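Local coordinates for protein phosphoglycerate dehydrogenase (Lactobacillus plantarum, PDB 3EVT) that probably catalyses the NAD-dependent oxidation of 3-phosphoglycerate to 3-phosphohydroxypyruvate, the step that opens serine biosynthesis, at residues Q14-Q17 with L18-Y22; A294-A297 with Q298-D302. One frame throughout, in Å; residues are numbered along the deposited sequence.

Contact 1: Q14-Q17 with L18-Y22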
ATOM      1  N   GLN A  14     -16.906 -14.669  13.832  1.00 66.44           N
ATOM      2  CA  GLN A  14     -15.462 -14.809  13.861  1.00 65.44           C
ATOM      3  C   GLN A  14     -15.110 -16.265  14.198  1.00 64.94           C
ATOM      4  O   GLN A  14     -14.300 -16.893  13.516  1.00 64.33           O
ATOM      5  CB  GLN A  14     -14.862 -13.822  14.870  1.00 64.61           C
ATOM      6  CG  GLN A  14     -15.051 -12.370  14.460  1.00 65.05           C
ATOM      7  CD  GLN A  14     -14.532 -11.324  15.490  1.00 66.04           C
ATOM      8  OE1 GLN A  14     -14.546 -11.531  16.716  1.00 64.38           O
ATOM      9  NE2 GLN A  14     -14.089 -10.178  14.969  1.00 66.58           N
ATOM     10  N   LEU A  15     -15.748 -16.793  15.241  1.00 65.35           N
ATOM     11  CA  LEU A  15     -15.619 -18.206  15.651  1.00 65.66           C
ATOM     12  C   LEU A  15     -15.989 -19.169  14.506  1.00 65.59           C
ATOM     13  O   LEU A  15     -15.250 -20.110  14.230  1.00 65.74           O
ATOM     14  CB  LEU A  15     -16.443 -18.487  16.931  1.00 65.72           C
ATOM     15  CG  LEU A  15     -16.379 -19.891  17.541  1.00 66.11           C
ATOM     16  CD1 LEU A  15     -15.008 -20.157  18.146  1.00 65.59           C
ATOM     17  CD2 LEU A  15     -17.466 -20.095  18.595  1.00 67.58           C
ATOM     18  N   GLN A  16     -17.097 -18.918  13.813  1.00 65.37           N
ATOM     19  CA  GLN A  16     -17.465 -19.736  12.657  1.00 65.84           C
ATOM     20  C   GLN A  16     -16.395 -19.795  11.567  1.00 65.16           C
ATOM     21  O   GLN A  16     -16.009 -20.874  11.124  1.00 64.65           O
ATOM     22  CB  GLN A  16     -18.789 -19.264  12.044  1.00 66.51           C
ATOM     23  CG  GLN A  16     -20.023 -19.976  12.596  1.00 70.73           C
ATOM     24  CD  GLN A  16     -19.933 -21.506  12.490  1.00 76.68           C
ATOM     25  OE1 GLN A  16     -20.814 -22.219  12.980  1.00 80.36           O
ATOM     26  NE2 GLN A  16     -18.875 -22.011  11.859  1.00 77.39           N
ATOM     27  N   GLN A  17     -15.940 -18.628  11.121  1.00 64.89           N
ATOM     28  CA  GLN A  17     -14.837 -18.536  10.165  1.00 64.96           C
ATOM     29  C   GLN A  17     -13.731 -19.493  10.549  1.00 63.04           C
ATOM     30  O   GLN A  17     -13.258 -20.234   9.706  1.00 63.17           O
ATOM     31  CB  GLN A  17     -14.197 -17.140  10.165  1.00 65.43           C
ATOM     32  CG  GLN A  17     -14.820 -16.117   9.238  1.00 69.52           C
ATOM     33  CD  GLN A  17     -14.587 -14.658   9.726  1.00 74.90           C
ATOM     34  OE1 GLN A  17     -13.446 -14.231   9.966  1.00 75.50           O
ATOM     35  NE2 GLN A  17     -15.678 -13.901   9.865  1.00 75.52           N
ATOM     36  N   LEU A  18     -13.305 -19.428  11.813  1.00 60.88           N
ATOM     37  CA  LEU A  18     -12.178 -20.200  12.317  1.00 59.35           C
ATOM     38  C   LEU A  18     -12.461 -21.694  12.241  1.00 58.98           C
ATOM     39  O   LEU A  18     -11.644 -22.472  11.782  1.00 57.49           O
ATOM     40  CB  LEU A  18     -11.882 -19.842  13.774  1.00 58.56           C
ATOM     41  CG  LEU A  18     -11.085 -18.578  14.066  1.00 56.87           C
ATOM     42  CD1 LEU A  18     -10.880 -18.436  15.541  1.00 51.83           C
ATOM     43  CD2 LEU A  18      -9.752 -18.656  13.367  1.00 56.61           C
ATOM     44  N   GLN A  19     -13.633 -22.078  12.717  1.00 59.60           N
ATOM     45  CA  GLN A  19     -13.954 -23.481  12.816  1.00 60.07           C
ATOM     46  C   GLN A  19     -14.107 -24.131  11.455  1.00 60.47           C
ATOM     47  O   GLN A  19     -13.720 -25.292  11.314  1.00 60.96           O
ATOM     48  CB  GLN A  19     -15.192 -23.702  13.659  1.00 60.34           C
ATOM     49  CG  GLN A  19     -15.049 -23.169  15.082  1.00 59.51           C
ATOM     50  CD  GLN A  19     -16.318 -23.408  15.916  1.00 60.88           C
ATOM     51  OE1 GLN A  19     -16.260 -23.849  17.072  1.00 57.11           O
ATOM     52  NE2 GLN A  19     -17.474 -23.130  15.314  1.00 61.68           N
ATOM     53  N   THR A  20     -14.615 -23.388  10.458  1.00 59.97           N
ATOM     54  CA  THR A  20     -14.672 -23.913   9.072  1.00 59.94           C
ATOM     55  C   THR A  20     -13.400 -23.759   8.251  1.00 58.15           C
ATOM     56  O   THR A  20     -13.154 -24.550   7.364  1.00 59.84           O
ATOM     57  CB  THR A  20     -15.827 -23.297   8.213  1.00 60.56           C
ATOM     58  OG1 THR A  20     -15.375 -22.068   7.632  1.00 62.00           O
ATOM     59  CG2 THR A  20     -17.013 -23.025   9.065  1.00 60.42           C
ATOM     60  N   THR A  21     -12.605 -22.737   8.498  1.00 55.63           N
ATOM     61  CA  THR A  21     -11.364 -22.618   7.801  1.00 52.20           C
ATOM     62  C   THR A  21     -10.383 -23.638   8.337  1.00 51.47           C
ATOM     63  O   THR A  21      -9.432 -24.011   7.651  1.00 51.00           O
ATOM     64  CB  THR A  21     -10.768 -21.250   8.048  1.00 52.39           C
ATOM     65  OG1 THR A  21     -11.683 -20.251   7.614  1.00 52.15           O
ATOM     66  CG2 THR A  21      -9.522 -21.074   7.290  1.00 51.47           C
ATOM     67  N   TYR A  22     -10.567 -24.056   9.585  1.00 49.32           N
ATOM     68  CA  TYR A  22      -9.628 -24.993  10.219  1.00 49.55           C
ATOM     69  C   TYR A  22     -10.376 -26.155  10.858  1.00 49.71           C
ATOM     70  O   TYR A  22     -10.549 -26.213  12.086  1.00 50.03           O
ATOM     71  CB  TYR A  22      -8.797 -24.314  11.285  1.00 49.59           C
ATOM     72  CG  TYR A  22      -8.076 -23.098  10.775  1.00 49.97           C
ATOM     73  CD1 TYR A  22      -6.860 -23.229  10.153  1.00 50.44           C
ATOM     74  CD2 TYR A  22      -8.614 -21.816  10.921  1.00 49.46           C
ATOM     75  CE1 TYR A  22      -6.193 -22.156   9.685  1.00 51.26           C
ATOM     76  CE2 TYR A  22      -7.939 -20.714  10.465  1.00 50.50           C
ATOM     77  CZ  TYR A  22      -6.731 -20.899   9.844  1.00 52.30           C
ATOM     78  OH  TYR A  22      -6.008 -19.857   9.376  1.00 53.03           O
TER
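L15 and Q19 meet one turn apart on helix 12-21, the helix that links strands 3-6 and 26-29 in a beta-alpha-beta crossover at the edge of the five-stranded parallel sheet. The tightly packed side of this last stretch of helix faces strand 26-29 and helix 284-302: L18 is buried, its side chain against F27 and F289, while L15 and Q19 also touch F27. With chi1 near -177°, L15 turns its CG away from the backbone N and toward the next turn, where it meets the Q19 amide; L15 CG lies 3.9 Å from Q19 CD. The extended Q19 chain slants across the L15 branch, and its CG sits 3.2 Å from L15 O, beside the carbonyl that accepts the main-chain bond from Q19 N. An alanine here would keep the helical bond but take away the amide beside L15 CG and CD1, and the L15 branch would probably be freer to turn.

The other side is looser and more exposed. Q16 bends at its second torsion, bringing its NE2 to 3.5 Å from T20 CG2, with the two side chains crossing at about a right angle. The Q16 and Q19 amides come no nearer than 3.9 Å, NE2 to NE2, and their planes are turned 73° apart, so they neither stack nor bond.

Near the C-terminal end the polar grip tightens again at one carbonyl. Q17 O accepts the N-H of T21, N to O 2.9 Å. From the opposite face of its plane the T21 hydroxyl also bonds to it, OG1 standing 36° out of the carbonyl plane. That bond is the shorter of the two, with T21 OG1 2.6 Å from Q17 O.

Contact 2: A294-A297 with Q298-D302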
ATOM      1  N   ALA A 294      -4.744 -13.393  11.221  1.00 40.64           N
ATOM      2  CA  ALA A 294      -3.520 -13.348  10.361  1.00 40.69           C
ATOM      3  C   ALA A 294      -2.327 -14.041  10.984  1.00 41.24           C
ATOM      4  O   ALA A 294      -1.664 -14.839  10.311  1.00 42.39           O
ATOM      5  CB  ALA A 294      -3.159 -11.901   9.991  1.00 41.79           C
ATOM      6  N   ASN A 295      -2.038 -13.773  12.257  1.00 41.13           N
ATOM      7  CA  ASN A 295      -0.943 -14.474  12.933  1.00 41.56           C
ATOM      8  C   ASN A 295      -1.162 -15.997  13.044  1.00 42.94           C
ATOM      9  O   ASN A 295      -0.206 -16.784  12.928  1.00 44.53           O
ATOM     10  CB  ASN A 295      -0.672 -13.896  14.307  1.00 41.64           C
ATOM     11  CG  ASN A 295       0.181 -12.618  14.256  1.00 41.33           C
ATOM     12  OD1 ASN A 295       1.024 -12.464  13.370  1.00 42.73           O
ATOM     13  ND2 ASN A 295      -0.012 -11.730  15.221  1.00 33.79           N
ATOM     14  N   PHE A 296      -2.406 -16.408  13.259  1.00 42.44           N
ATOM     15  CA  PHE A 296      -2.729 -17.819  13.307  1.00 43.28           C
ATOM     16  C   PHE A 296      -2.618 -18.501  11.920  1.00 44.41           C
ATOM     17  O   PHE A 296      -2.114 -19.604  11.830  1.00 45.25           O
ATOM     18  CB  PHE A 296      -4.118 -18.017  13.934  1.00 42.49           C
ATOM     19  CG  PHE A 296      -4.570 -19.478  14.051  1.00 42.63           C
ATOM     20  CD1 PHE A 296      -4.046 -20.318  15.011  1.00 39.22           C
ATOM     21  CD2 PHE A 296      -5.585 -19.961  13.234  1.00 41.45           C
ATOM     22  CE1 PHE A 296      -4.478 -21.661  15.126  1.00 41.96           C
ATOM     23  CE2 PHE A 296      -6.018 -21.283  13.331  1.00 44.74           C
ATOM     24  CZ  PHE A 296      -5.477 -22.137  14.285  1.00 41.94           C
ATOM     25  N   ALA A 297      -3.063 -17.859  10.845  1.00 44.75           N
ATOM     26  CA  ALA A 297      -2.929 -18.452   9.517  1.00 46.24           C
ATOM     27  C   ALA A 297      -1.471 -18.750   9.154  1.00 47.72           C
ATOM     28  O   ALA A 297      -1.155 -19.803   8.589  1.00 47.71           O
ATOM     29  CB  ALA A 297      -3.636 -17.580   8.431  1.00 45.40           C
ATOM     30  N   GLN A 298      -0.585 -17.845   9.560  1.00 49.41           N
ATOM     31  CA  GLN A 298       0.820 -17.908   9.253  1.00 50.92           C
ATOM     32  C   GLN A 298       1.473 -18.923  10.177  1.00 51.60           C
ATOM     33  O   GLN A 298       2.267 -19.750   9.726  1.00 52.10           O
ATOM     34  CB  GLN A 298       1.419 -16.530   9.443  1.00 50.65           C
ATOM     35  CG  GLN A 298       2.876 -16.382   9.114  1.00 54.36           C
ATOM     36  CD  GLN A 298       3.224 -16.884   7.734  1.00 58.16           C
ATOM     37  OE1 GLN A 298       2.402 -16.892   6.807  1.00 59.36           O
ATOM     38  NE2 GLN A 298       4.449 -17.351   7.596  1.00 61.20           N
ATOM     39  N   PHE A 299       1.124 -18.864  11.461  1.00 51.20           N
ATOM     40  CA  PHE A 299       1.513 -19.891  12.424  1.00 51.32           C
ATOM     41  C   PHE A 299       1.173 -21.330  11.950  1.00 52.59           C
ATOM     42  O   PHE A 299       1.961 -22.271  12.099  1.00 51.76           O
ATOM     43  CB  PHE A 299       0.834 -19.650  13.784  1.00 50.88           C
ATOM     44  CG  PHE A 299       1.046 -20.777  14.729  1.00 49.15           C
ATOM     45  CD1 PHE A 299       2.254 -20.901  15.406  1.00 47.97           C
ATOM     46  CD2 PHE A 299       0.086 -21.751  14.877  1.00 46.84           C
ATOM     47  CE1 PHE A 299       2.485 -21.969  16.242  1.00 45.88           C
ATOM     48  CE2 PHE A 299       0.288 -22.844  15.733  1.00 48.99           C
ATOM     49  CZ  PHE A 299       1.501 -22.962  16.408  1.00 48.58           C
ATOM     50  N   VAL A 300      -0.030 -21.500  11.427  1.00 53.77           N
ATOM     51  CA  VAL A 300      -0.445 -22.794  10.944  1.00 56.20           C
ATOM     52  C   VAL A 300       0.397 -23.177   9.701  1.00 57.61           C
ATOM     53  O   VAL A 300       0.856 -24.310   9.595  1.00 57.72           O
ATOM     54  CB  VAL A 300      -1.963 -22.816  10.685  1.00 56.60           C
ATOM     55  CG1 VAL A 300      -2.333 -23.922   9.701  1.00 58.51           C
ATOM     56  CG2 VAL A 300      -2.715 -22.968  12.017  1.00 54.68           C
ATOM     57  N   LYS A 301       0.669 -22.201   8.830  1.00 58.98           N
ATOM     58  CA  LYS A 301       1.429 -22.391   7.575  1.00 59.72           C
ATOM     59  C   LYS A 301       2.863 -22.760   7.903  1.00 59.97           C
ATOM     60  O   LYS A 301       3.383 -23.765   7.427  1.00 60.43           O
ATOM     61  CB  LYS A 301       1.391 -21.105   6.748  1.00 60.01           C
ATOM     62  CG  LYS A 301       2.144 -21.117   5.430  1.00 64.56           C
ATOM     63  CD  LYS A 301       1.959 -19.780   4.666  1.00 68.10           C
ATOM     64  CE  LYS A 301       2.943 -19.615   3.496  1.00 71.34           C
ATOM     65  NZ  LYS A 301       4.201 -18.863   3.871  1.00 73.28           N
ATOM     66  N   ASP A 302       3.527 -21.998   8.755  1.00 59.79           N
ATOM     67  CA  ASP A 302       4.911 -22.370   8.966  1.00 59.52           C
ATOM     68  C   ASP A 302       5.485 -22.069  10.317  1.00 58.32           C
ATOM     69  O   ASP A 302       6.703 -22.029  10.472  1.00 58.88           O
ATOM     70  CB  ASP A 302       5.812 -21.798   7.845  1.00 61.12           C
ATOM     71  CG  ASP A 302       5.926 -20.274   7.878  1.00 61.63           C
ATOM     72  OD1 ASP A 302       5.524 -19.616   8.876  1.00 63.48           O
ATOM     73  OD2 ASP A 302       6.429 -19.729   6.877  1.00 62.89           O
TER
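V300 sets one methyl over a face of the F296 ring, a CH-pi contact made one helical turn along the chain. The methyl is CG2, 3.8 Å from the F296 ring centroid and 18° off the ring normal; its nearest ring atom is F296 CZ, at 3.7 Å. The first torsion of F296 (chi1 180°) places CG opposite the backbone N and beside the carbonyl carbon, and from CB the ring presents one face to V300 CG2. F299 approaches the same ring obliquely and more loosely, with 4.4 Å between F296 CD1 and F299 CD2.

These residues belong to the last turns of helix 284-302, a long helix that comes back to pack on the five-stranded domain. There the F296 ring also forms edge-to-face contacts with Y22 and W25. V300 N bonds to F296 O at 2.8 Å.

N295 turns a different way: OD1 accepts from V306 N and R307 N in the chain beyond the helix, while ND2 bonds to Q66 OE1 of strand 64-66. Near the helix end, Q298 NE2 bonds to T304 OG1, which also pairs with D302 OD1, while K301 NZ makes a long salt bridge to D302 OD2, 3.8 Å away.

From the N terminus, strand 3-6 leads into helix 12-21, and contact 1 forms along its final turns before the chain enters strand 26-29. The chain then completes the five-stranded sheet and builds the seven-stranded one before helix 284-302 returns to the first domain, where contact 2 lies. Both are local helical contacts that close no long loop; they follow in series, neither nested nor crossed, with centres about 14 Å apart. Y22 joins them, its OH approaching A297 CA at 3.4 Å. An early crossover helix and the last helix are thereby tied together on the domain of the five-stranded sheet.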